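Local coordinates for protein tryptophan decarboxylase 1 (Oryza sativa subsp. japonica, PDB 6KHO) that decarboxylates L-tryptophan to tryptamine and 5-hydroxy-L-tryptophan to serotonin, using pyridoxal 5'-phosphate as cofactor in a homodimer, at residues A300-A305 against R431-V436; C308-H313 against H404-V409. All coordinates share one frame; numbering follows the deposited sequence.

Interaction 1 of 2, residues A300-A305 against R431-V436; sequences AYAGSA and RNFALV. With PLP (pyridoxal-5'-phosphate), chain C.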
ATOM      1  N   ALA A 300      -9.333  -0.456 -14.289  1.00 29.99           N
ATOM      2  CA  ALA A 300      -9.423  -0.756 -12.861  1.00 27.42           C
ATOM      3  C   ALA A 300     -10.697  -1.507 -12.508  1.00 31.58           C
ATOM      4  O   ALA A 300     -10.666  -2.479 -11.745  1.00 29.13           O
ATOM      5  CB  ALA A 300      -9.342   0.546 -12.059  1.00 31.20           C
ATOM      6  N   TYR A 301     -11.830  -1.062 -13.048  1.00 30.54           N
ATOM      7  CA  TYR A 301     -13.130  -1.670 -12.784  1.00 30.80           C
ATOM      8  C   TYR A 301     -13.502  -2.704 -13.839  1.00 30.06           C
ATOM      9  O   TYR A 301     -13.700  -3.881 -13.530  1.00 29.72           O
ATOM     10  CB  TYR A 301     -14.201  -0.571 -12.727  1.00 30.95           C
ATOM     11  CG  TYR A 301     -15.630  -1.063 -12.835  1.00 32.96           C
ATOM     12  CD1 TYR A 301     -16.248  -1.727 -11.767  1.00 30.49           C
ATOM     13  CD2 TYR A 301     -16.367  -0.840 -13.988  1.00 32.38           C
ATOM     14  CE1 TYR A 301     -17.563  -2.162 -11.865  1.00 32.50           C
ATOM     15  CE2 TYR A 301     -17.668  -1.274 -14.099  1.00 31.74           C
ATOM     16  CZ  TYR A 301     -18.267  -1.925 -13.037  1.00 36.63           C
ATOM     17  OH  TYR A 301     -19.569  -2.350 -13.163  1.00 36.44           O
ATOM     18  N   ALA A 302     -13.591  -2.277 -15.094  1.00 29.64           N
ATOM     19  CA  ALA A 302     -14.151  -3.126 -16.133  1.00 30.00           C
ATOM     20  C   ALA A 302     -13.210  -4.237 -16.581  1.00 29.02           C
ATOM     21  O   ALA A 302     -13.660  -5.158 -17.259  1.00 29.15           O
ATOM     22  CB  ALA A 302     -14.558  -2.275 -17.331  1.00 33.14           C
ATOM     23  N   GLY A 303     -11.922  -4.172 -16.233  1.00 31.49           N
ATOM     24  CA  GLY A 303     -11.029  -5.274 -16.552  1.00 28.91           C
ATOM     25  C   GLY A 303     -11.553  -6.625 -16.098  1.00 30.97           C
ATOM     26  O   GLY A 303     -11.418  -7.623 -16.812  1.00 31.34           O
ATOM     27  N   SER A 304     -12.162  -6.680 -14.905  1.00 31.52           N
ATOM     28  CA  SER A 304     -12.677  -7.954 -14.398  1.00 31.39           C
ATOM     29  C   SER A 304     -13.729  -8.557 -15.318  1.00 32.10           C
ATOM     30  O   SER A 304     -13.819  -9.787 -15.427  1.00 31.79           O
ATOM     31  CB  SER A 304     -13.261  -7.782 -12.994  1.00 32.45           C
ATOM     32  OG  SER A 304     -12.263  -7.418 -12.068  1.00 29.40           O
ATOM     33  N   ALA A 305     -14.535  -7.720 -15.988  1.00 30.60           N
ATOM     34  CA  ALA A 305     -15.550  -8.256 -16.886  1.00 34.51           C
ATOM     35  C   ALA A 305     -14.937  -8.932 -18.106  1.00 34.22           C
ATOM     36  O   ALA A 305     -15.610  -9.735 -18.763  1.00 36.06           O
ATOM     37  CB  ALA A 305     -16.509  -7.145 -17.328  1.00 36.62           C
ATOM     38  N   ARG A 431     -25.151   1.618 -21.591  1.00 41.16           N
ATOM     39  CA  ARG A 431     -24.596   0.860 -20.472  1.00 39.93           C
ATOM     40  C   ARG A 431     -23.685  -0.236 -21.016  1.00 38.87           C
ATOM     41  O   ARG A 431     -24.145  -1.124 -21.741  1.00 39.65           O
ATOM     42  CB  ARG A 431     -25.716   0.263 -19.612  1.00 42.34           C
ATOM     43  CG  ARG A 431     -25.245  -0.668 -18.474  1.00 39.16           C
ATOM     44  CD  ARG A 431     -26.322  -1.688 -18.088  1.00 39.58           C
ATOM     45  NE  ARG A 431     -26.776  -2.433 -19.258  1.00 41.96           N
ATOM     46  CZ  ARG A 431     -26.083  -3.406 -19.846  1.00 46.60           C
ATOM     47  NH1 ARG A 431     -24.898  -3.771 -19.364  1.00 43.10           N
ATOM     48  NH2 ARG A 431     -26.567  -4.011 -20.923  1.00 41.74           N
ATOM     49  N   ASN A 432     -22.393  -0.171 -20.677  1.00 38.85           N
ATOM     50  CA  ASN A 432     -21.443  -1.195 -21.105  1.00 38.00           C
ATOM     51  C   ASN A 432     -21.269  -2.316 -20.086  1.00 36.56           C
ATOM     52  O   ASN A 432     -21.029  -3.468 -20.474  1.00 38.56           O
ATOM     53  CB  ASN A 432     -20.074  -0.567 -21.386  1.00 37.07           C
ATOM     54  CG  ASN A 432     -20.087   0.334 -22.602  1.00 39.51           C
ATOM     55  OD1 ASN A 432     -20.591  -0.050 -23.649  1.00 38.99           O
ATOM     56  ND2 ASN A 432     -19.545   1.545 -22.459  1.00 38.96           N
ATOM     57  N   PHE A 433     -21.377  -2.008 -18.796  1.00 35.44           N
ATOM     58  CA  PHE A 433     -21.073  -2.989 -17.760  1.00 36.55           C
ATOM     59  C   PHE A 433     -22.192  -3.028 -16.726  1.00 36.05           C
ATOM     60  O   PHE A 433     -23.341  -3.292 -17.088  1.00 36.53           O
ATOM     61  CB  PHE A 433     -19.703  -2.671 -17.158  1.00 31.34           C
ATOM     62  CG  PHE A 433     -18.613  -2.571 -18.209  1.00 34.80           C
ATOM     63  CD1 PHE A 433     -18.137  -3.714 -18.839  1.00 34.45           C
ATOM     64  CD2 PHE A 433     -18.112  -1.339 -18.601  1.00 31.54           C
ATOM     65  CE1 PHE A 433     -17.157  -3.628 -19.822  1.00 35.45           C
ATOM     66  CE2 PHE A 433     -17.129  -1.240 -19.581  1.00 31.78           C
ATOM     67  CZ  PHE A 433     -16.651  -2.387 -20.195  1.00 34.28           C
ATOM     68  N   ALA A 434     -21.892  -2.778 -15.448  1.00 36.88           N
ATOM     69  CA  ALA A 434     -22.913  -2.872 -14.407  1.00 36.53           C
ATOM     70  C   ALA A 434     -23.259  -1.512 -13.809  1.00 36.87           C
ATOM     71  O   ALA A 434     -23.838  -1.447 -12.717  1.00 37.81           O
ATOM     72  CB  ALA A 434     -22.482  -3.847 -13.308  1.00 33.37           C
ATOM     73  N   LEU A 435     -22.921  -0.428 -14.501  1.00 34.43           N
ATOM     74  CA  LEU A 435     -23.244   0.924 -14.068  1.00 34.58           C
ATOM     75  C   LEU A 435     -24.256   1.526 -15.036  1.00 38.26           C
ATOM     76  O   LEU A 435     -24.063   1.476 -16.258  1.00 36.10           O
ATOM     77  CB  LEU A 435     -21.990   1.799 -13.997  1.00 34.35           C
ATOM     78  CG  LEU A 435     -22.175   3.318 -13.877  1.00 37.81           C
ATOM     79  CD1 LEU A 435     -22.492   3.728 -12.434  1.00 38.29           C
ATOM     80  CD2 LEU A 435     -20.945   4.051 -14.392  1.00 36.46           C
ATOM     81  N   VAL A 436     -25.328   2.093 -14.486  1.00 40.87           N
ATOM     82  CA  VAL A 436     -26.355   2.778 -15.267  1.00 41.73           C
ATOM     83  C   VAL A 436     -26.332   4.251 -14.885  1.00 40.50           C
ATOM     84  O   VAL A 436     -26.401   4.590 -13.697  1.00 40.55           O
ATOM     85  CB  VAL A 436     -27.750   2.177 -15.024  1.00 41.45           C
ATOM     86  CG1 VAL A 436     -28.813   3.022 -15.714  1.00 42.06           C
ATOM     87  CG2 VAL A 436     -27.807   0.744 -15.503  1.00 41.58           C
TER
HETATM   88  N1  PLP C 601      -9.232   4.332 -12.323  1.00 37.10           N
HETATM   89  C2  PLP C 601     -10.485   3.793 -12.532  1.00 35.48           C
HETATM   90  C2A PLP C 601     -11.046   3.628 -13.910  1.00 32.79           C
HETATM   91  C3  PLP C 601     -11.252   3.397 -11.448  1.00 39.65           C
HETATM   92  O3  PLP C 601     -12.494   2.860 -11.660  1.00 42.08           O
HETATM   93  C4  PLP C 601     -10.759   3.526 -10.155  1.00 42.48           C
HETATM   94  C4A PLP C 601     -11.401   2.767  -9.030  1.00 39.02           C
HETATM   95  C5  PLP C 601      -9.500   4.070  -9.944  1.00 39.98           C
HETATM   96  C6  PLP C 601      -8.737   4.477 -11.037  1.00 39.06           C
HETATM   97  C5A PLP C 601      -9.019   4.205  -8.515  1.00 41.12           C
HETATM   98  O4P PLP C 601      -7.643   4.484  -8.404  1.00 40.92           O
HETATM   99  P   PLP C 601      -6.819   4.098  -7.057  1.00 42.61           P
HETATM  100  O1P PLP C 601      -7.544   4.586  -5.833  1.00 48.93           O
HETATM  101  O2P PLP C 601      -5.454   4.729  -7.187  1.00 41.05           O
HETATM  102  O3P PLP C 601      -6.673   2.594  -6.910  1.00 35.88           O
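Ala302 sets its CB over one face of the Phe433 ring, 3.6 Å from the ring centroid and 15° off the normal, a CH-pi contact displaced toward CZ. Ala305 touches the same ring obliquely, its CB 4.1 Å from Phe433 CD1. Tyr301 slides past Phe433 in the opposite direction, CE2 lying 3.9 Å from Phe433 CB, and its hydroxyl accepts a hydrogen bond from the backbone of the other segment: Ala434 N to Tyr301 OH, 3.3 Å and distinctly bent at 138°. Ala434 CB packs against that same oxygen. Tyr301 CB points toward 431-436, and CG stands anti to the backbone N (chi1 164°), beside the carbonyl carbon. One residue earlier, Ala300 CB lies 3.5 Å from C2 of the pyridoxal phosphate ring, so Tyr301 links the cofactor pocket to the loop leading into strand 435-440. Further out, Arg431 NH1 donates to Phe433 O, two residues on, at 2.8 Å, in the carbonyl plane and on a lone pair; Arg431 NE forms a salt bridge with Glu416. Phe104 and Trp331 stack with Tyr301. The long, bent bond implies that this buried contact rests mainly on apolar and CH-pi packing, with the Tyr301 hydroxyl taking up the Ala434 N-H.

Interaction 2 of 2, residues C308-H313 against H404-V409; sequences CPEFRH and HIRSDV. With CA (calcium ion), chain F.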
ATOM      1  N   CYS A 308     -14.921 -12.643 -19.313  1.00 35.05           N
ATOM      2  CA  CYS A 308     -16.054 -13.160 -20.080  1.00 36.59           C
ATOM      3  C   CYS A 308     -15.862 -12.861 -21.561  1.00 39.23           C
ATOM      4  O   CYS A 308     -15.514 -11.721 -21.915  1.00 36.57           O
ATOM      5  CB  CYS A 308     -17.357 -12.538 -19.591  1.00 38.83           C
ATOM      6  SG  CYS A 308     -17.732 -12.908 -17.856  1.00 39.63           S
ATOM      7  N   PRO A 309     -16.066 -13.849 -22.439  1.00 38.17           N
ATOM      8  CA  PRO A 309     -15.802 -13.625 -23.877  1.00 41.44           C
ATOM      9  C   PRO A 309     -16.569 -12.462 -24.487  1.00 39.02           C
ATOM     10  O   PRO A 309     -16.046 -11.777 -25.374  1.00 39.63           O
ATOM     11  CB  PRO A 309     -16.215 -14.964 -24.507  1.00 42.13           C
ATOM     12  CG  PRO A 309     -15.983 -15.977 -23.420  1.00 45.51           C
ATOM     13  CD  PRO A 309     -16.333 -15.266 -22.131  1.00 38.45           C
ATOM     14  N   GLU A 310     -17.799 -12.215 -24.043  1.00 40.07           N
ATOM     15  CA  GLU A 310     -18.597 -11.148 -24.634  1.00 42.42           C
ATOM     16  C   GLU A 310     -18.105  -9.752 -24.261  1.00 43.23           C
ATOM     17  O   GLU A 310     -18.575  -8.775 -24.851  1.00 42.59           O
ATOM     18  CB  GLU A 310     -20.062 -11.312 -24.226  1.00 42.01           C
ATOM     19  CG  GLU A 310     -20.331 -11.012 -22.767  1.00 42.85           C
ATOM     20  CD  GLU A 310     -20.361 -12.262 -21.895  1.00 43.47           C
ATOM     21  OE1 GLU A 310     -21.052 -12.225 -20.850  1.00 44.23           O
ATOM     22  OE2 GLU A 310     -19.698 -13.269 -22.245  1.00 39.90           O
ATOM     23  N   PHE A 311     -17.187  -9.625 -23.297  1.00 39.01           N
ATOM     24  CA  PHE A 311     -16.610  -8.334 -22.949  1.00 39.44           C
ATOM     25  C   PHE A 311     -15.158  -8.196 -23.378  1.00 37.32           C
ATOM     26  O   PHE A 311     -14.633  -7.076 -23.375  1.00 36.47           O
ATOM     27  CB  PHE A 311     -16.708  -8.084 -21.434  1.00 40.69           C
ATOM     28  CG  PHE A 311     -18.119  -8.018 -20.925  1.00 41.08           C
ATOM     29  CD1 PHE A 311     -18.900  -6.901 -21.172  1.00 40.83           C
ATOM     30  CD2 PHE A 311     -18.665  -9.072 -20.206  1.00 40.58           C
ATOM     31  CE1 PHE A 311     -20.200  -6.837 -20.714  1.00 42.25           C
ATOM     32  CE2 PHE A 311     -19.967  -9.016 -19.753  1.00 43.23           C
ATOM     33  CZ  PHE A 311     -20.736  -7.898 -20.005  1.00 39.27           C
ATOM     34  N   ARG A 312     -14.501  -9.296 -23.749  1.00 36.92           N
ATOM     35  CA  ARG A 312     -13.073  -9.256 -24.032  1.00 36.95           C
ATOM     36  C   ARG A 312     -12.740  -8.378 -25.240  1.00 39.42           C
ATOM     37  O   ARG A 312     -11.583  -7.969 -25.397  1.00 38.38           O
ATOM     38  CB  ARG A 312     -12.570 -10.698 -24.210  1.00 39.51           C
ATOM     39  CG  ARG A 312     -11.074 -10.878 -24.455  1.00 37.16           C
ATOM     40  CD  ARG A 312     -10.190 -10.026 -23.546  1.00 35.03           C
ATOM     41  NE  ARG A 312      -8.787 -10.226 -23.899  1.00 33.55           N
ATOM     42  CZ  ARG A 312      -8.202  -9.706 -24.978  1.00 37.73           C
ATOM     43  NH1 ARG A 312      -8.892  -8.930 -25.812  1.00 36.98           N
ATOM     44  NH2 ARG A 312      -6.924  -9.966 -25.227  1.00 36.73           N
ATOM     45  N   HIS A 313     -13.734  -8.030 -26.070  1.00 37.66           N
ATOM     46  CA  HIS A 313     -13.457  -7.156 -27.210  1.00 39.20           C
ATOM     47  C   HIS A 313     -13.059  -5.747 -26.786  1.00 40.71           C
ATOM     48  O   HIS A 313     -12.394  -5.047 -27.561  1.00 39.33           O
ATOM     49  CB  HIS A 313     -14.665  -7.084 -28.149  1.00 39.99           C
ATOM     50  CG  HIS A 313     -15.867  -6.433 -27.540  1.00 40.48           C
ATOM     51  ND1 HIS A 313     -16.120  -5.083 -27.655  1.00 40.85           N
ATOM     52  CD2 HIS A 313     -16.885  -6.948 -26.809  1.00 39.29           C
ATOM     53  CE1 HIS A 313     -17.241  -4.793 -27.019  1.00 38.21           C
ATOM     54  NE2 HIS A 313     -17.724  -5.905 -26.496  1.00 40.61           N
ATOM     55  N   HIS A 404     -20.527 -14.514 -11.820  1.00 34.59           N
ATOM     56  CA  HIS A 404     -20.605 -13.340 -10.952  1.00 33.37           C
ATOM     57  C   HIS A 404     -20.614 -12.043 -11.769  1.00 33.84           C
ATOM     58  O   HIS A 404     -21.430 -11.150 -11.514  1.00 38.25           O
ATOM     59  CB  HIS A 404     -19.449 -13.374  -9.936  1.00 36.82           C
ATOM     60  CG  HIS A 404     -18.875 -12.029  -9.589  1.00 33.49           C
ATOM     61  ND1 HIS A 404     -19.515 -11.135  -8.756  1.00 36.19           N
ATOM     62  CD2 HIS A 404     -17.698 -11.447  -9.928  1.00 34.20           C
ATOM     63  CE1 HIS A 404     -18.771 -10.053  -8.615  1.00 37.76           C
ATOM     64  NE2 HIS A 404     -17.663 -10.215  -9.319  1.00 35.77           N
ATOM     65  N   ILE A 405     -19.733 -11.926 -12.767  1.00 32.71           N
ATOM     66  CA  ILE A 405     -19.787 -10.769 -13.669  1.00 34.35           C
ATOM     67  C   ILE A 405     -21.150 -10.688 -14.351  1.00 34.52           C
ATOM     68  O   ILE A 405     -21.798  -9.634 -14.363  1.00 33.67           O
ATOM     69  CB  ILE A 405     -18.657 -10.833 -14.716  1.00 30.37           C
ATOM     70  CG1 ILE A 405     -17.269 -10.786 -14.067  1.00 31.43           C
ATOM     71  CG2 ILE A 405     -18.832  -9.720 -15.775  1.00 34.17           C
ATOM     72  CD1 ILE A 405     -16.978  -9.511 -13.310  1.00 30.31           C
ATOM     73  N   ARG A 406     -21.599 -11.803 -14.936  1.00 34.89           N
ATOM     74  CA  ARG A 406     -22.790 -11.787 -15.788  1.00 37.12           C
ATOM     75  C   ARG A 406     -24.059 -11.501 -14.993  1.00 38.51           C
ATOM     76  O   ARG A 406     -24.970 -10.826 -15.489  1.00 36.97           O
ATOM     77  CB  ARG A 406     -22.911 -13.118 -16.530  1.00 34.70           C
ATOM     78  CG  ARG A 406     -21.782 -13.331 -17.524  1.00 35.71           C
ATOM     79  CD  ARG A 406     -21.719 -14.751 -18.068  1.00 36.12           C
ATOM     80  NE  ARG A 406     -20.826 -14.825 -19.221  1.00 40.38           N
ATOM     81  CZ  ARG A 406     -20.217 -15.935 -19.632  1.00 41.77           C
ATOM     82  NH1 ARG A 406     -20.401 -17.080 -18.987  1.00 36.09           N
ATOM     83  NH2 ARG A 406     -19.419 -15.899 -20.689  1.00 40.75           N
ATOM     84  N   SER A 407     -24.152 -12.018 -13.766  1.00 34.60           N
ATOM     85  CA  SER A 407     -25.339 -11.758 -12.963  1.00 37.45           C
ATOM     86  C   SER A 407     -25.397 -10.303 -12.512  1.00 38.43           C
ATOM     87  O   SER A 407     -26.493  -9.738 -12.404  1.00 37.55           O
ATOM     88  CB  SER A 407     -25.395 -12.715 -11.767  1.00 39.90           C
ATOM     89  OG  SER A 407     -24.248 -12.582 -10.945  1.00 40.93           O
ATOM     90  N   ASP A 408     -24.241  -9.667 -12.274  1.00 36.02           N
ATOM     91  CA  ASP A 408     -24.245  -8.236 -11.969  1.00 35.20           C
ATOM     92  C   ASP A 408     -24.699  -7.426 -13.171  1.00 35.12           C
ATOM     93  O   ASP A 408     -25.438  -6.443 -13.025  1.00 34.88           O
ATOM     94  CB  ASP A 408     -22.854  -7.764 -11.542  1.00 33.08           C
ATOM     95  CG  ASP A 408     -22.521  -8.147 -10.122  1.00 36.56           C
ATOM     96  OD1 ASP A 408     -23.430  -8.626  -9.423  1.00 33.67           O
ATOM     97  OD2 ASP A 408     -21.361  -7.956  -9.706  1.00 34.93           O
ATOM     98  N   VAL A 409     -24.223  -7.798 -14.356  1.00 36.45           N
ATOM     99  CA  VAL A 409     -24.602  -7.083 -15.568  1.00 39.55           C
ATOM    100  C   VAL A 409     -26.091  -7.259 -15.837  1.00 40.10           C
ATOM    101  O   VAL A 409     -26.785  -6.311 -16.226  1.00 42.50           O
ATOM    102  CB  VAL A 409     -23.737  -7.562 -16.751  1.00 37.22           C
ATOM    103  CG1 VAL A 409     -24.360  -7.164 -18.073  1.00 37.80           C
ATOM    104  CG2 VAL A 409     -22.312  -7.003 -16.622  1.00 34.06           C
TER
HETATM  105 CA    CA F 604     -23.532  -9.892  -7.435  1.00 38.63          CA
HETATM  106  O   HOH W   1     -22.042 -11.280  -8.646  1.00 35.83           O
HETATM  107  O   HOH W   2     -24.933 -11.332  -8.368  1.00 42.04           O
HETATM  108  O   HOH W   3     -21.427  -8.679  -7.152  1.00 34.41           O
HETATM  109  O   HOH W   4     -24.447  -8.272  -5.998  1.00 37.49           O
HETATM  110  O   HOH W   5     -22.844 -11.281  -5.532  1.00 42.39           O
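Arg406 and Glu310 form a two-pronged salt bridge: Arg406 NE to Glu310 OE1 and Arg406 NH2 to Glu310 OE2 are each 3.1 Å. Both N-H...O angles are 160°. Each oxygen uses its syn lone pair; the arginine grips side-on through NE and NH2, and the carboxylate and guanidinium planes, 9° apart, are nearly coplanar. The arginine is extended from CG to NE, carrying its charge from the helix out to the loop, whereas the glutamate chain is bent at chi2 (-97°), which sets CD. Pro309 CD makes a van der Waals contact with the guanidinium, 3.5 Å from Arg406 NH2, the two side chains crossing at about a right angle. Among the apolar contacts, Cys308 SG lies 3.9 Å from Ile405 CB. Phe311 and Val409 meet tip to tip, Phe311 CZ to Val409 CG2 at 3.8 Å, while Ile405 CG2 packs obliquely on the phenyl ring. Metal coordination belongs to the same helical turns: Asp408 OD1 binds the calcium ion at 2.4 Å, five waters complete the shell, and His404 O and Ser407 OG each accept a hydrogen bond from one of them. Asp408 OD2 also takes a bond from Trp331 NE1. The arrangement is loop-on-helix packing within the pyridoxal-dependent decarboxylase domain, with a bidentate carboxylate-guanidinium pair at its more exposed side.

In the fold
From the N terminus, the chain leaves strand 294-298 of the seven-stranded mixed sheet and enters the loop that supplies first 300-305 and then 308-313. It passes through strands 323-326 and 339-343 to the long helix 386-420, where 404-409 closes interaction 2 across 90 intervening residues. Beyond the helix, 431-436 returns to 300-305, so interaction 1 closes a wider loop that encloses the smaller one. The contacts do not cross; their centres are 9 Å apart and they touch directly, as where Ala305 CA meets Ile405 CG2 at 3.8 Å. Together they tie the loop after strand 294-298 both to helix 386-420 and to the loop that leads into strand 435-440 of the four-stranded antiparallel sheet.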